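Local atomic coordinates of membrane-bound lytic murein transglycosylase (Agrobacterium tumefaciens, PDB entry 2PNW), a protein that probably cleaves the glycan strands of bacterial cell-wall peptidoglycan between N-acetylmuramic acid and N-acetylglucosamine, as lytic transglycosylases of the MltA family do. Residues A[179-184]-A[246-251]; A[219-224]-A[235-240]. One frame throughout, in Å; residues are numbered along the deposited sequence.

Contact 1 of 2, residues A[179-184]-A[246-251]; sequences SKVDLF and DEVDGV
Val181 and Val248 mark the closest approach of the two backbones, their CA atoms 8.2 Å apart, where the first turn of helix 180-189 meets the first turn of the short helix 248-252. That gap is closed by side chains alone. CG2 of Val181 touches CG1 of Val248 at 4.0 Å, and Val248 CG1 also packs against the lysine chain, 3.9 Å from Lys180 CE. Lys180 starts with CG wedged between its own backbone N and carbonyl carbon (chi1 74°) and then runs extended, which carries the ammonium across to the other helix. There the two side chains meet at about a right angle, and Lys180 NZ forms a salt bridge with Asp249 OD1 at 2.7 Å, approaching on the syn side but 34° out of the carboxylate plane; Asp249 OD2 stays 3.5 Å from Lys180 NZ. Ser179, the N-cap of helix 180-189, accepts a bond from Asp182 N through its OG at 3.0 Å, tying down the turn that carries Lys180. Leu241 of helix 234-243 touches both valines. The ion pair is thus made mainly through one carboxylate oxygen, OD1, and Lys180 serves twice, its CE packing on Val248 CG1 while its NZ pairs with Asp249.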
loop_
_atom_site.group_PDB
_atom_site.type_symbol
_atom_site.label_atom_id
_atom_site.label_comp_id
_atom_site.label_asym_id
_atom_site.label_seq_id
_atom_site.Cartn_x
_atom_site.Cartn_y
_atom_site.Cartn_z
ATOM N N SER A 179 9.420 19.500 6.378
ATOM C CA SER A 179 7.964 19.557 6.609
ATOM C C SER A 179 7.476 18.353 7.416
ATOM O O SER A 179 7.562 17.214 6.941
ATOM C CB SER A 179 7.217 19.632 5.287
ATOM O OG SER A 179 5.817 19.426 5.471
ATOM N N LYS A 180 6.937 18.588 8.612
ATOM C CA LYS A 180 6.412 17.455 9.390
ATOM C C LYS A 180 5.170 16.834 8.755
ATOM O O LYS A 180 4.979 15.613 8.829
ATOM C CB LYS A 180 6.248 17.770 10.901
ATOM C CG LYS A 180 5.107 18.646 11.305
ATOM C CD LYS A 180 5.241 18.984 12.799
ATOM C CE LYS A 180 4.589 20.302 13.133
ATOM N NZ LYS A 180 4.819 20.624 14.588
ATOM N N VAL A 181 4.336 17.650 8.094
ATOM C CA VAL A 181 3.149 17.112 7.462
ATOM C C VAL A 181 3.504 16.276 6.225
ATOM O O VAL A 181 2.922 15.209 5.996
ATOM C CB VAL A 181 2.096 18.201 7.147
ATOM C CG1 VAL A 181 0.953 17.592 6.333
ATOM C CG2 VAL A 181 1.552 18.765 8.485
ATOM N N ASP A 182 4.472 16.749 5.437
ATOM C CA ASP A 182 4.853 16.011 4.242
ATOM C C ASP A 182 5.438 14.664 4.684
ATOM O O ASP A 182 5.139 13.626 4.069
ATOM C CB ASP A 182 5.876 16.790 3.403
ATOM C CG ASP A 182 5.240 17.945 2.588
ATOM O OD1 ASP A 182 4.010 18.017 2.505
ATOM O OD2 ASP A 182 5.991 18.776 2.033
ATOM N N LEU A 183 6.262 14.678 5.733
ATOM C CA LEU A 183 6.818 13.421 6.247
ATOM C C LEU A 183 5.729 12.495 6.809
ATOM O O LEU A 183 5.762 11.269 6.608
ATOM C CB LEU A 183 7.891 13.702 7.293
ATOM C CG LEU A 183 8.483 12.464 7.972
ATOM C CD1 LEU A 183 9.099 11.483 6.949
ATOM C CD2 LEU A 183 9.516 12.944 8.971
ATOM N N PHE A 184 4.771 13.062 7.554
ATOM C CA PHE A 184 3.615 12.268 7.994
ATOM C C PHE A 184 2.935 11.534 6.847
ATOM O O PHE A 184 2.647 10.321 6.939
ATOM C CB PHE A 184 2.592 13.144 8.788
ATOM C CG PHE A 184 1.465 12.336 9.408
ATOM C CD1 PHE A 184 1.593 11.817 10.694
ATOM C CD2 PHE A 184 0.305 12.067 8.687
ATOM C CE1 PHE A 184 0.545 11.091 11.291
ATOM C CE2 PHE A 184 -0.750 11.321 9.268
ATOM C CZ PHE A 184 -0.605 10.824 10.581
ATOM N N ASP A 246 -0.518 25.358 15.158
ATOM C CA ASP A 246 -0.443 25.078 16.587
ATOM C C ASP A 246 -1.188 23.789 17.007
ATOM O O ASP A 246 -0.949 23.266 18.098
ATOM C CB ASP A 246 -0.961 26.253 17.434
ATOM C CG ASP A 246 -0.099 27.506 17.318
ATOM O OD1 ASP A 246 0.999 27.467 16.703
ATOM O OD2 ASP A 246 -0.538 28.545 17.864
ATOM N N GLU A 247 -2.084 23.294 16.165
ATOM C CA GLU A 247 -2.881 22.105 16.462
ATOM C C GLU A 247 -2.352 20.824 15.760
ATOM O O GLU A 247 -2.899 19.718 15.925
ATOM C CB GLU A 247 -4.348 22.383 16.075
ATOM C CG GLU A 247 -5.024 23.473 16.970
ATOM C CD GLU A 247 -4.547 24.928 16.703
ATOM O OE1 GLU A 247 -4.351 25.298 15.530
ATOM O OE2 GLU A 247 -4.390 25.722 17.668
ATOM N N VAL A 248 -1.345 21.000 14.917
ATOM C CA VAL A 248 -0.866 19.912 14.062
ATOM C C VAL A 248 -0.374 18.729 14.890
ATOM O O VAL A 248 -0.814 17.610 14.642
ATOM C CB VAL A 248 0.191 20.410 13.049
ATOM C CG1 VAL A 248 0.943 19.210 12.415
ATOM C CG2 VAL A 248 -0.501 21.236 11.999
ATOM N N ASP A 249 0.504 18.960 15.869
ATOM C CA ASP A 249 1.056 17.829 16.650
ATOM C C ASP A 249 -0.027 16.993 17.300
ATOM O O ASP A 249 0.034 15.764 17.267
ATOM C CB ASP A 249 2.081 18.276 17.716
ATOM C CG ASP A 249 3.354 18.809 17.120
ATOM O OD1 ASP A 249 3.632 18.560 15.923
ATOM O OD2 ASP A 249 4.104 19.485 17.860
ATOM N N GLY A 250 -1.026 17.638 17.911
ATOM C CA GLY A 250 -2.095 16.886 18.597
ATOM C C GLY A 250 -2.833 15.949 17.667
ATOM O O GLY A 250 -3.196 14.828 18.045
ATOM N N VAL A 251 -3.049 16.413 16.434
ATOM C CA VAL A 251 -3.746 15.645 15.432
ATOM C C VAL A 251 -2.838 14.516 14.904
ATOM O O VAL A 251 -3.264 13.386 14.824
ATOM C CB VAL A 251 -4.231 16.554 14.279
ATOM C CG1 VAL A 251 -4.771 15.717 13.094
ATOM C CG2 VAL A 251 -5.331 17.541 14.800
#

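Contact 2 of 2, residues A[219-224]-A[235-240]; sequences RLLLDR and QTIRQW
Leu221 sets one methyl over the face of the Trp240 indole. Its CD2 stands 3.8 Å from the centroid of the six-membered ring of Trp240 and only 6° off the ring normal, a CH-pi contact. All six carbons of that ring are therefore at nearly the same distance from the methyl, the shortest being 3.9 Å from Leu221 CD2 to Trp240 CZ3. The other branch leans to the side: Leu221 CD1 reaches Trp240 CE3 at 4.2 Å and, at the same distance of 4.2 Å, CG2 of Ile237, one turn earlier on the tryptophan's helix. A single leucine fork thus straddles two successive turns, with one prong on the aromatic face and the other between the ring and a branched aliphatic chain. In Trp240, CG lies anti to the backbone N (chi1 -173°), which swings the indole out from its helix toward Leu221.

The backbones come closest at Leu221 and Ile237, CA to CA 8.1 Å. Helix 217-223 and helix 234-243 are consecutive helices joined by a short connection, a helix-loop-helix arrangement within the part of the chain that matches the MltA-specific insert domain. Residues of the connection join in: Leu227 touches Leu221, Ile232 touches Leu222, and Glu226 OE1 takes a weak hydrogen bond from Trp240 NE1.

No hydrogen bond links the two segments directly. Beyond the contact, the indole stacks with the ring of His244, while Arg238 forms a cation-pi contact with Phe185.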
loop_
_atom_site.group_PDB
_atom_site.type_symbol
_atom_site.label_atom_id
_atom_site.label_comp_id
_atom_site.label_asym_id
_atom_site.label_seq_id
_atom_site.Cartn_x
_atom_site.Cartn_y
_atom_site.Cartn_z
ATOM N N ARG A 219 -10.504 10.890 9.619
ATOM C CA ARG A 219 -11.675 10.541 10.432
ATOM C C ARG A 219 -11.737 11.369 11.709
ATOM O O ARG A 219 -12.820 11.785 12.135
ATOM C CB ARG A 219 -11.666 9.036 10.738
ATOM C CG ARG A 219 -12.841 8.521 11.570
ATOM C CD ARG A 219 -14.202 8.989 11.050
ATOM N NE ARG A 219 -14.475 8.572 9.682
ATOM C CZ ARG A 219 -15.524 8.982 8.972
ATOM N NH1 ARG A 219 -16.406 9.831 9.501
ATOM N NH2 ARG A 219 -15.692 8.542 7.731
ATOM N N LEU A 220 -10.581 11.629 12.315
ATOM C CA LEU A 220 -10.532 12.469 13.508
ATOM C C LEU A 220 -11.071 13.845 13.179
ATOM O O LEU A 220 -11.845 14.419 13.943
ATOM C CB LEU A 220 -9.092 12.608 14.031
ATOM C CG LEU A 220 -8.903 13.550 15.233
ATOM C CD1 LEU A 220 -9.762 13.164 16.385
ATOM C CD2 LEU A 220 -7.452 13.602 15.709
ATOM N N LEU A 221 -10.637 14.388 12.048
ATOM C CA LEU A 221 -11.074 15.733 11.666
ATOM C C LEU A 221 -12.569 15.770 11.315
ATOM O O LEU A 221 -13.249 16.735 11.683
ATOM C CB LEU A 221 -10.196 16.296 10.543
ATOM C CG LEU A 221 -8.741 16.535 10.955
ATOM C CD1 LEU A 221 -7.893 16.907 9.725
ATOM C CD2 LEU A 221 -8.612 17.618 12.046
ATOM N N LEU A 222 -13.077 14.741 10.623
ATOM C CA LEU A 222 -14.517 14.641 10.370
ATOM C C LEU A 222 -15.324 14.536 11.664
ATOM O O LEU A 222 -16.366 15.223 11.816
ATOM C CB LEU A 222 -14.841 13.450 9.478
ATOM C CG LEU A 222 -14.325 13.555 8.057
ATOM C CD1 LEU A 222 -14.539 12.214 7.370
ATOM C CD2 LEU A 222 -15.082 14.663 7.328
ATOM N N ASP A 223 -14.842 13.697 12.592
ATOM C CA ASP A 223 -15.547 13.431 13.846
ATOM C C ASP A 223 -15.609 14.704 14.686
ATOM O O ASP A 223 -16.589 14.933 15.390
ATOM C CB ASP A 223 -14.886 12.312 14.661
ATOM C CG ASP A 223 -15.193 10.895 14.125
ATOM O OD1 ASP A 223 -16.018 10.720 13.193
ATOM O OD2 ASP A 223 -14.577 9.938 14.657
ATOM N N ARG A 224 -14.572 15.534 14.598
ATOM C CA ARG A 224 -14.528 16.786 15.332
ATOM C C ARG A 224 -15.230 17.912 14.545
ATOM O O ARG A 224 -15.220 19.044 14.984
ATOM C CB ARG A 224 -13.074 17.198 15.623
ATOM C CG ARG A 224 -12.281 16.333 16.648
ATOM C CD ARG A 224 -12.545 16.793 18.093
ATOM N NE ARG A 224 -11.882 18.065 18.375
ATOM C CZ ARG A 224 -12.094 18.840 19.440
ATOM N NH1 ARG A 224 -12.965 18.485 20.376
ATOM N NH2 ARG A 224 -11.400 19.968 19.580
ATOM N N GLN A 235 -5.954 16.676 -0.097
ATOM C CA GLN A 235 -5.746 18.122 -0.280
ATOM C C GLN A 235 -6.417 18.960 0.823
ATOM O O GLN A 235 -5.797 19.869 1.371
ATOM C CB GLN A 235 -6.252 18.571 -1.670
ATOM C CG GLN A 235 -5.369 18.142 -2.842
ATOM C CD GLN A 235 -5.766 16.796 -3.469
ATOM O OE1 GLN A 235 -6.389 15.945 -2.826
ATOM N NE2 GLN A 235 -5.399 16.611 -4.743
ATOM N N THR A 236 -7.665 18.655 1.167
ATOM C CA THR A 236 -8.337 19.451 2.210
ATOM C C THR A 236 -7.785 19.177 3.612
ATOM O O THR A 236 -7.768 20.062 4.469
ATOM C CB THR A 236 -9.864 19.297 2.201
ATOM O OG1 THR A 236 -10.235 17.961 2.585
ATOM C CG2 THR A 236 -10.417 19.580 0.800
ATOM N N ILE A 237 -7.332 17.942 3.836
ATOM C CA ILE A 237 -6.675 17.596 5.094
ATOM C C ILE A 237 -5.368 18.385 5.238
ATOM O O ILE A 237 -5.103 19.002 6.271
ATOM C CB ILE A 237 -6.419 16.062 5.203
ATOM C CG1 ILE A 237 -7.751 15.281 5.315
ATOM C CG2 ILE A 237 -5.535 15.747 6.433
ATOM C CD1 ILE A 237 -7.580 13.721 5.107
ATOM N N ARG A 238 -4.558 18.393 4.178
ATOM C CA ARG A 238 -3.310 19.151 4.190
ATOM C C ARG A 238 -3.581 20.666 4.363
ATOM O O ARG A 238 -2.863 21.348 5.090
ATOM C CB ARG A 238 -2.558 18.917 2.895
ATOM C CG ARG A 238 -1.822 17.560 2.804
ATOM C CD ARG A 238 -1.168 17.490 1.405
ATOM N NE ARG A 238 -0.446 16.236 1.116
ATOM C CZ ARG A 238 0.824 15.996 1.437
ATOM N NH1 ARG A 238 1.526 16.891 2.110
ATOM N NH2 ARG A 238 1.403 14.857 1.061
ATOM N N GLN A 239 -4.624 21.173 3.713
ATOM C CA GLN A 239 -4.985 22.612 3.882
ATOM C C GLN A 239 -5.326 22.905 5.345
ATOM O O GLN A 239 -4.880 23.916 5.908
ATOM C CB GLN A 239 -6.173 22.994 2.978
ATOM C CG GLN A 239 -6.475 24.531 2.944
ATOM C CD GLN A 239 -5.290 25.339 2.455
ATOM O OE1 GLN A 239 -4.821 25.152 1.332
ATOM N NE2 GLN A 239 -4.793 26.232 3.296
ATOM N N TRP A 240 -6.152 22.045 5.947
ATOM C CA TRP A 240 -6.570 22.247 7.357
ATOM C C TRP A 240 -5.349 22.287 8.241
ATOM O O TRP A 240 -5.195 23.176 9.077
ATOM C CB TRP A 240 -7.529 21.139 7.846
ATOM C CG TRP A 240 -8.077 21.457 9.224
ATOM C CD1 TRP A 240 -9.254 22.117 9.503
ATOM C CD2 TRP A 240 -7.468 21.173 10.493
ATOM N NE1 TRP A 240 -9.411 22.250 10.865
ATOM C CE2 TRP A 240 -8.326 21.699 11.495
ATOM C CE3 TRP A 240 -6.269 20.546 10.885
ATOM C CZ2 TRP A 240 -8.042 21.595 12.857
ATOM C CZ3 TRP A 240 -5.971 20.455 12.244
ATOM C CH2 TRP A 240 -6.860 20.984 13.220
#

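Overall arrangement
Helix 234-243 forms one side of contact 2 and packs against both helices of contact 1. Along the chain, contact 2 is nested inside the loop that contact 1 closes, and the two centres lie about 12 Å apart. They join through Asp182 OD1 to Arg238 NH1, a 2.8 Å salt bridge, and through Val251 CG2 packing on Trp240 CZ3 at 3.9 Å. Neither is a deep-core contact: both centres lie about 21 Å from the chain's centre, on the same side, and each has one buried residue among those that touch, and none fully exposed. Contact 1 mixes an ion pair with valine packing, whereas contact 2 relies on aliphatic and aromatic surfaces alone.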